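Long-range contacts in minor structural protein 4 (Lactococcus phage Tuc2009, PDB 5E7T), which is a structural protein of the phage particle, probably an upper baseplate component that joins other baseplate proteins through an immunoglobulin-like beta domain: residues V7-S12 / R56-V61; Y14-K19 / E94-T99; Y22-I27 / G85-R90. All coordinates share one frame; numbering follows the deposited sequence.

Contact 1 of 3, residues V7-S12 / R56-V61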
# COMPACT_ATOMS: atom_id res chain seq x y z
N VAL A 7 28.56 -18.37 -18.74
CA VAL A 7 28.51 -16.91 -18.80
C VAL A 7 27.09 -16.41 -19.06
O VAL A 7 26.45 -16.85 -20.02
CB VAL A 7 29.48 -16.37 -19.88
CG1 VAL A 7 29.34 -14.87 -20.03
CG2 VAL A 7 30.92 -16.73 -19.54
N ILE A 8 26.62 -15.47 -18.25
CA ILE A 8 25.31 -14.84 -18.40
C ILE A 8 25.52 -13.35 -18.52
O ILE A 8 25.96 -12.69 -17.56
CB ILE A 8 24.31 -15.20 -17.28
CG1 ILE A 8 24.00 -16.69 -17.29
CG2 ILE A 8 23.02 -14.39 -17.45
CD1 ILE A 8 23.45 -17.17 -16.03
N GLU A 9 25.23 -12.82 -19.72
CA GLU A 9 25.30 -11.42 -20.09
C GLU A 9 23.95 -10.80 -19.83
O GLU A 9 22.94 -11.34 -20.26
CB GLU A 9 25.65 -11.30 -21.57
CG GLU A 9 27.12 -11.51 -21.88
CD GLU A 9 27.50 -11.41 -23.34
OE1 GLU A 9 26.73 -10.79 -24.13
OE2 GLU A 9 28.57 -11.94 -23.69
N HIS A 10 23.92 -9.66 -19.13
CA HIS A 10 22.67 -8.99 -18.77
C HIS A 10 22.67 -7.46 -18.99
O HIS A 10 23.68 -6.89 -19.43
CB HIS A 10 22.32 -9.32 -17.32
CG HIS A 10 23.36 -8.83 -16.36
ND1 HIS A 10 24.52 -9.54 -16.13
CD2 HIS A 10 23.40 -7.68 -15.66
CE1 HIS A 10 25.22 -8.81 -15.29
NE2 HIS A 10 24.60 -7.68 -15.00
N ASP A 11 21.55 -6.80 -18.65
CA ASP A 11 21.37 -5.36 -18.82
C ASP A 11 21.54 -4.52 -17.54
O ASP A 11 21.33 -3.31 -17.62
CB ASP A 11 20.01 -5.07 -19.46
CG ASP A 11 18.79 -5.52 -18.67
OD1 ASP A 11 18.96 -6.25 -17.67
OD2 ASP A 11 17.66 -5.18 -19.09
N SER A 12 21.89 -5.13 -16.39
CA SER A 12 22.08 -4.41 -15.13
C SER A 12 23.49 -3.85 -15.00
O SER A 12 24.48 -4.45 -15.44
CB SER A 12 21.76 -5.29 -13.92
OG SER A 12 22.04 -4.66 -12.67
N ARG A 56 31.11 -5.81 -15.49
CA ARG A 56 29.99 -5.06 -16.04
C ARG A 56 29.23 -5.86 -17.08
O ARG A 56 29.81 -6.28 -18.07
CB ARG A 56 30.44 -3.69 -16.57
CG ARG A 56 29.35 -2.91 -17.27
CD ARG A 56 29.81 -1.58 -17.77
NE ARG A 56 28.67 -0.81 -18.24
CZ ARG A 56 28.53 -0.33 -19.47
NH1 ARG A 56 29.47 -0.53 -20.38
NH2 ARG A 56 27.44 0.36 -19.80
N ASN A 57 27.95 -6.11 -16.84
CA ASN A 57 27.08 -6.81 -17.76
C ASN A 57 27.35 -8.31 -17.95
O ASN A 57 26.61 -8.92 -18.71
CB ASN A 57 27.07 -6.13 -19.14
CG ASN A 57 26.66 -4.68 -19.17
OD1 ASN A 57 25.75 -4.25 -18.46
ND2 ASN A 57 27.27 -3.92 -20.07
N LYS A 58 28.37 -8.90 -17.29
CA LYS A 58 28.68 -10.34 -17.44
C LYS A 58 28.89 -11.06 -16.11
O LYS A 58 29.89 -10.80 -15.40
CB LYS A 58 29.93 -10.57 -18.33
CG LYS A 58 29.87 -10.02 -19.73
CD LYS A 58 31.10 -10.35 -20.54
CE LYS A 58 31.10 -11.75 -21.07
NZ LYS A 58 32.32 -12.06 -21.85
N ILE A 59 27.98 -12.01 -15.80
CA ILE A 59 27.98 -12.91 -14.62
C ILE A 59 28.69 -14.18 -15.07
O ILE A 59 28.40 -14.67 -16.16
CB ILE A 59 26.53 -13.27 -14.13
CG1 ILE A 59 25.64 -12.02 -13.93
CG2 ILE A 59 26.56 -14.16 -12.87
CD1 ILE A 59 24.19 -12.30 -13.55
N ASN A 60 29.59 -14.72 -14.25
CA ASN A 60 30.25 -15.97 -14.58
C ASN A 60 29.81 -16.93 -13.50
O ASN A 60 30.14 -16.74 -12.31
CB ASN A 60 31.75 -15.82 -14.64
CG ASN A 60 32.47 -17.14 -14.67
OD1 ASN A 60 32.70 -17.78 -13.65
ND2 ASN A 60 32.85 -17.58 -15.85
N VAL A 61 29.04 -17.96 -13.91
CA VAL A 61 28.50 -18.97 -13.02
C VAL A 61 29.43 -20.18 -13.02
O VAL A 61 29.44 -20.94 -13.99
CB VAL A 61 27.05 -19.32 -13.41
CG1 VAL A 61 26.42 -20.24 -12.38
CG2 VAL A 61 26.20 -18.07 -13.61
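In the antiparallel sheet of the immunoglobulin-like domain, strand 4-10 pairs with strand 58-63, and Ile-8 and Ile-59 form the hydrogen-bonded pair. Ile-8 N reaches Ile-59 O at 2.9 Å, and Ile-59 N returns to Ile-8 O at 2.8 Å; a third backbone bond runs from His-10 N to Asn-57 O at 2.8 Å. On one face of the sheet, Ile-8 CD1 packs on Val-61 CG2 at 3.8 Å. His-10 CG sits between the backbone N and carbonyl carbon (chi1 62°), on the side of the sheet with Ile-59, whose CG1 comes within 3.5 Å of His-10 ND1, the side chains crossing at about a right angle. Asn-57 CA makes a CH-pi contact over one face of that ring, 3.9 Å from its centroid and offset toward the rim. On the other side of the sheet, with Val-7 and Asn-60, Glu-9 and Lys-58 lie side by side and point the same way, CG to CG 3.8 Å. Their charged ends share Tyr-102 OH; Lys-58 NZ also salt-bridges Asp-273 of a Minor structural protein 5 chain. Strand 98-103 flanks 4-10, 45-55 flanks 58-63, and Phe-91 and Ile-93 of 87-94 pack against the isoleucine face.

Contact 2 of 3, residues Y14-K19 / E94-T99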
# COMPACT_ATOMS: atom_id res chain seq x y z
N TYR A 14 24.79 -3.67 -12.26
CA TYR A 14 25.13 -4.23 -10.97
C TYR A 14 25.45 -5.76 -11.03
O TYR A 14 25.92 -6.26 -12.06
CB TYR A 14 24.03 -3.85 -9.95
CG TYR A 14 23.89 -2.35 -9.75
CD1 TYR A 14 24.64 -1.67 -8.79
CD2 TYR A 14 22.99 -1.60 -10.51
CE1 TYR A 14 24.52 -0.29 -8.61
CE2 TYR A 14 22.85 -0.22 -10.33
CZ TYR A 14 23.63 0.43 -9.39
OH TYR A 14 23.50 1.78 -9.22
N GLN A 15 25.26 -6.47 -9.91
CA GLN A 15 25.60 -7.86 -9.72
C GLN A 15 24.36 -8.75 -9.48
O GLN A 15 24.15 -9.15 -8.32
CB GLN A 15 26.55 -7.96 -8.52
CG GLN A 15 27.93 -7.37 -8.75
CD GLN A 15 27.97 -5.88 -8.62
OE1 GLN A 15 27.48 -5.29 -7.64
NE2 GLN A 15 28.57 -5.25 -9.63
N PRO A 16 23.59 -9.13 -10.55
CA PRO A 16 22.38 -9.94 -10.35
C PRO A 16 22.63 -11.30 -9.76
O PRO A 16 23.63 -11.93 -10.07
CB PRO A 16 21.79 -10.06 -11.76
CG PRO A 16 22.30 -8.92 -12.46
CD PRO A 16 23.71 -8.75 -11.96
N ASP A 17 21.72 -11.77 -8.93
CA ASP A 17 21.90 -13.09 -8.37
C ASP A 17 21.48 -14.14 -9.38
O ASP A 17 20.65 -13.86 -10.26
CB ASP A 17 21.14 -13.21 -7.05
CG ASP A 17 21.41 -14.49 -6.28
OD1 ASP A 17 22.57 -14.99 -6.32
OD2 ASP A 17 20.47 -14.97 -5.59
N VAL A 18 22.09 -15.33 -9.30
CA VAL A 18 21.77 -16.47 -10.16
C VAL A 18 21.54 -17.67 -9.30
O VAL A 18 22.31 -17.92 -8.37
CB VAL A 18 22.79 -16.75 -11.29
CG1 VAL A 18 22.41 -18.01 -12.05
CG2 VAL A 18 22.87 -15.57 -12.25
N LYS A 19 20.44 -18.40 -9.57
CA LYS A 19 20.11 -19.65 -8.89
C LYS A 19 20.08 -20.78 -9.92
O LYS A 19 19.37 -20.68 -10.94
CB LYS A 19 18.83 -19.54 -8.07
CG LYS A 19 19.11 -19.07 -6.66
CD LYS A 19 18.00 -18.17 -6.19
CE LYS A 19 18.34 -17.45 -4.91
NZ LYS A 19 17.45 -16.26 -4.72
N GLU A 94 18.07 -12.59 -11.13
CA GLU A 94 17.21 -11.76 -10.31
C GLU A 94 17.62 -10.31 -10.49
O GLU A 94 18.78 -9.97 -10.29
CB GLU A 94 17.31 -12.17 -8.83
CG GLU A 94 16.22 -11.60 -7.93
CD GLU A 94 16.42 -11.74 -6.43
OE1 GLU A 94 17.20 -12.62 -5.99
OE2 GLU A 94 15.76 -10.99 -5.68
N GLY A 95 16.67 -9.47 -10.90
CA GLY A 95 16.92 -8.04 -11.04
C GLY A 95 17.51 -7.54 -12.34
O GLY A 95 17.95 -6.38 -12.40
N ALA A 96 17.52 -8.38 -13.38
CA ALA A 96 18.02 -8.01 -14.70
C ALA A 96 17.40 -8.91 -15.74
O ALA A 96 16.67 -9.85 -15.40
CB ALA A 96 19.55 -8.13 -14.74
N THR A 97 17.69 -8.62 -17.02
CA THR A 97 17.22 -9.39 -18.16
C THR A 97 18.42 -10.05 -18.84
O THR A 97 19.45 -9.39 -19.05
CB THR A 97 16.38 -8.50 -19.10
OG1 THR A 97 15.43 -7.75 -18.33
CG2 THR A 97 15.67 -9.28 -20.16
N ILE A 98 18.30 -11.36 -19.15
CA ILE A 98 19.38 -12.07 -19.84
C ILE A 98 19.40 -11.65 -21.30
O ILE A 98 18.40 -11.77 -22.03
CB ILE A 98 19.36 -13.60 -19.64
CG1 ILE A 98 19.35 -13.95 -18.16
CG2 ILE A 98 20.58 -14.24 -20.34
CD1 ILE A 98 19.09 -15.43 -17.86
N THR A 99 20.53 -11.13 -21.70
CA THR A 99 20.83 -10.63 -23.03
C THR A 99 21.32 -11.76 -23.94
O THR A 99 20.89 -11.87 -25.08
CB THR A 99 21.80 -9.47 -22.80
OG1 THR A 99 21.05 -8.27 -22.92
CG2 THR A 99 23.05 -9.47 -23.69
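Pro-16 and Ala-96 make the apolar part of this surface contact: Pro-16 CG meets the methyl carbon Ala-96 CB at 3.7 Å, and Pro-16 CB lies 3.4 Å from Glu-94 O. Beside them the backbones are joined by a weak, bent hydrogen bond from Glu-94 N to Asp-17 O, 3.0 Å long with an N-H...O angle of 128°. The charged ends of Asp-17, Lys-19 and Glu-94 gather into a salt-bridge network. Lys-19 NZ forms the third corner of a triangle with the two acids, 3.4 Å from Asp-17 OD2 in a weak bond within its own segment and 3.9 Å from Glu-94 OE1 in a long salt bridge across the contact. The carboxylates themselves are close, Asp-17 OD2 to Glu-94 OE1 4.0 Å, with their planes turned 57° apart. The nearby lysine charge probably offsets part of their repulsion. Glu-94 CG is anti to its backbone N (chi1 -166°), and the chain beyond CG is extended; its OE1 is the atom that meets Lys-19 NZ. In the next shell, Pro-16 O accepts a bond from Tyr-54 OH, while Asp-11 OD1 accepts a hydrogen bond from Thr-97 N. The contact lies near where strands 17-24 and 87-94 run side by side, before the chain passes on to strand 98-103; Pro-16 rests on His-10 of strand 4-10, Ile-59 of 58-63 and Ile-93 of 87-94.

Contact 3 of 3, residues Y22-I27 / G85-R90; sequences YYKNSI and GTEIMR
Tyr-22 and Glu-87 cross obliquely on one face of the strand pair, and the tyrosine hydroxyl donates to the acid: OH to OE2 is 2.7 Å. The ring and carboxylate planes stand 77° apart, OE2 lying at the ring edge near its plane, and the hydroxyl approaches OE2 from the anti side, slightly out of the carboxylate plane. Tyr-22 CG is anti to the backbone N (chi1 170°); its ring also meets Met-89 obliquely, CD2 to CE 3.9 Å. On the opposite face Tyr-23 lies side by side with Ile-88 and points the same way; Ile-88 CB sits over one ring face, while CG2 comes to 3.5 Å from Tyr-23 CZ. Tyr-23 OH bonds to the backbone of a neighbouring protein chain. Arg-90 CB adds an oblique contact with Tyr-23 CE1, and the arginine head is drawn off to Glu-79. Beyond the strand, Thr-86 OG1 donates to Asn-25 OD1 from above the Asn-25 carbonyl plane at 2.9 Å, while Asn-25 ND2 bonds to Glu-43. One water donates to both Tyr-23 O and Thr-86 O and accepts from Ser-26 OG at 2.7 Å. The backbones hold register through Tyr-23 N to Ile-88 O at 3.0 Å, Ile-88 N to Tyr-23 O, and Asn-25 N to Thr-86 O. This is an antiparallel beta ladder, Tyr-23 and Ile-88 its hydrogen-bonded pair, between strands 17-24 and 87-94 of the immunoglobulin-like domain.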
# COMPACT_ATOMS: atom_id res chain seq x y z
N TYR A 22 19.01 -28.32 -11.72
CA TYR A 22 19.20 -29.37 -12.69
C TYR A 22 18.01 -30.34 -12.58
O TYR A 22 17.58 -30.69 -11.48
CB TYR A 22 20.54 -30.11 -12.43
CG TYR A 22 20.70 -31.37 -13.26
CD1 TYR A 22 20.20 -32.59 -12.82
CD2 TYR A 22 21.36 -31.34 -14.49
CE1 TYR A 22 20.33 -33.75 -13.58
CE2 TYR A 22 21.51 -32.50 -15.25
CZ TYR A 22 20.98 -33.69 -14.81
OH TYR A 22 21.09 -34.83 -15.56
N TYR A 23 17.52 -30.81 -13.73
CA TYR A 23 16.40 -31.75 -13.80
C TYR A 23 16.31 -32.44 -15.16
O TYR A 23 16.66 -31.84 -16.19
CB TYR A 23 15.07 -31.10 -13.41
CG TYR A 23 14.77 -29.81 -14.15
CD1 TYR A 23 15.16 -28.58 -13.63
CD2 TYR A 23 14.07 -29.83 -15.35
CE1 TYR A 23 14.90 -27.40 -14.32
CE2 TYR A 23 13.80 -28.65 -16.04
CZ TYR A 23 14.20 -27.44 -15.51
OH TYR A 23 13.91 -26.27 -16.18
N LYS A 24 15.86 -33.70 -15.14
CA LYS A 24 15.69 -34.55 -16.30
C LYS A 24 14.22 -34.72 -16.65
O LYS A 24 13.38 -34.84 -15.76
CB LYS A 24 16.23 -35.94 -15.97
CG LYS A 24 17.63 -36.19 -16.44
CD LYS A 24 18.30 -37.33 -15.70
CE LYS A 24 17.84 -38.71 -16.07
NZ LYS A 24 18.99 -39.66 -16.09
N ASN A 25 13.93 -34.84 -17.95
CA ASN A 25 12.61 -35.17 -18.52
C ASN A 25 11.46 -34.19 -18.19
O ASN A 25 10.29 -34.61 -18.16
CB ASN A 25 12.19 -36.61 -18.18
CG ASN A 25 13.04 -37.65 -18.85
OD1 ASN A 25 13.09 -37.75 -20.08
ND2 ASN A 25 13.71 -38.45 -18.06
N SER A 26 11.78 -32.89 -18.08
CA SER A 26 10.79 -31.81 -17.97
C SER A 26 10.00 -31.80 -19.33
O SER A 26 10.44 -32.44 -20.28
CB SER A 26 11.49 -30.48 -17.78
OG SER A 26 12.56 -30.33 -18.70
N ILE A 27 8.83 -31.12 -19.41
CA ILE A 27 7.99 -31.13 -20.62
C ILE A 27 8.75 -30.65 -21.85
O ILE A 27 9.31 -29.56 -21.82
CB ILE A 27 6.61 -30.42 -20.44
CG1 ILE A 27 6.73 -28.98 -19.89
CG2 ILE A 27 5.67 -31.27 -19.58
CD1 ILE A 27 5.82 -28.04 -20.51
N GLY A 85 19.67 -32.99 -24.61
CA GLY A 85 18.74 -34.10 -24.74
C GLY A 85 17.59 -33.96 -23.76
O GLY A 85 16.72 -33.08 -23.90
N THR A 86 17.66 -34.80 -22.72
CA THR A 86 16.73 -35.04 -21.62
C THR A 86 17.05 -34.17 -20.39
O THR A 86 16.18 -33.96 -19.54
CB THR A 86 16.90 -36.55 -21.30
OG1 THR A 86 15.65 -37.22 -21.39
CG2 THR A 86 17.59 -36.84 -19.99
N GLU A 87 18.33 -33.70 -20.29
CA GLU A 87 18.89 -32.94 -19.18
C GLU A 87 18.75 -31.48 -19.38
O GLU A 87 19.04 -30.99 -20.46
CB GLU A 87 20.38 -33.23 -19.04
CG GLU A 87 20.75 -34.62 -18.61
CD GLU A 87 22.25 -34.81 -18.63
OE1 GLU A 87 22.79 -35.09 -19.72
OE2 GLU A 87 22.89 -34.57 -17.58
N ILE A 88 18.40 -30.77 -18.31
CA ILE A 88 18.31 -29.32 -18.30
C ILE A 88 19.00 -28.76 -17.08
O ILE A 88 18.83 -29.26 -15.97
CB ILE A 88 16.87 -28.77 -18.48
CG1 ILE A 88 16.57 -28.70 -19.96
CG2 ILE A 88 16.73 -27.36 -17.88
CD1 ILE A 88 15.34 -28.26 -20.24
N MET A 89 19.78 -27.72 -17.32
CA MET A 89 20.42 -26.94 -16.28
C MET A 89 19.81 -25.57 -16.46
O MET A 89 19.88 -24.99 -17.55
CB MET A 89 21.92 -26.93 -16.46
CG MET A 89 22.61 -26.74 -15.18
SD MET A 89 24.34 -27.09 -15.39
CE MET A 89 24.30 -28.94 -15.40
N ARG A 90 19.10 -25.13 -15.42
CA ARG A 90 18.33 -23.90 -15.41
C ARG A 90 19.04 -22.85 -14.55
O ARG A 90 19.44 -23.16 -13.43
CB ARG A 90 16.93 -24.23 -14.86
CG ARG A 90 15.94 -23.12 -15.05
CD ARG A 90 14.82 -23.19 -14.03
NE ARG A 90 13.89 -22.10 -14.27
CZ ARG A 90 12.96 -21.68 -13.43
NH1 ARG A 90 12.84 -22.25 -12.24
NH2 ARG A 90 12.17 -20.66 -13.75
O HOH W 1 14.75 -31.93 -18.57

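All three contacts belong to one antiparallel sheet of eight strands, in which 17-24 lies between 87-94 and 45-55, while 4-10 lies between 58-63 and 98-103. Contacts 1 and 2 touch, their centres about 7 Å apart: Glu-9 O and Thr-99 N make a probable hydrogen bond. Contact 3 is farther off, its centre about 23 Å from that of contact 1, on the opposite side of the chain's centre, and about 21 Å from that of contact 2, with which it shares strand 17-24. Along the chain, contact 3 nests inside the loop closed by contact 2, while contact 1 crosses both. The domain is thus tied together by strands distant in sequence.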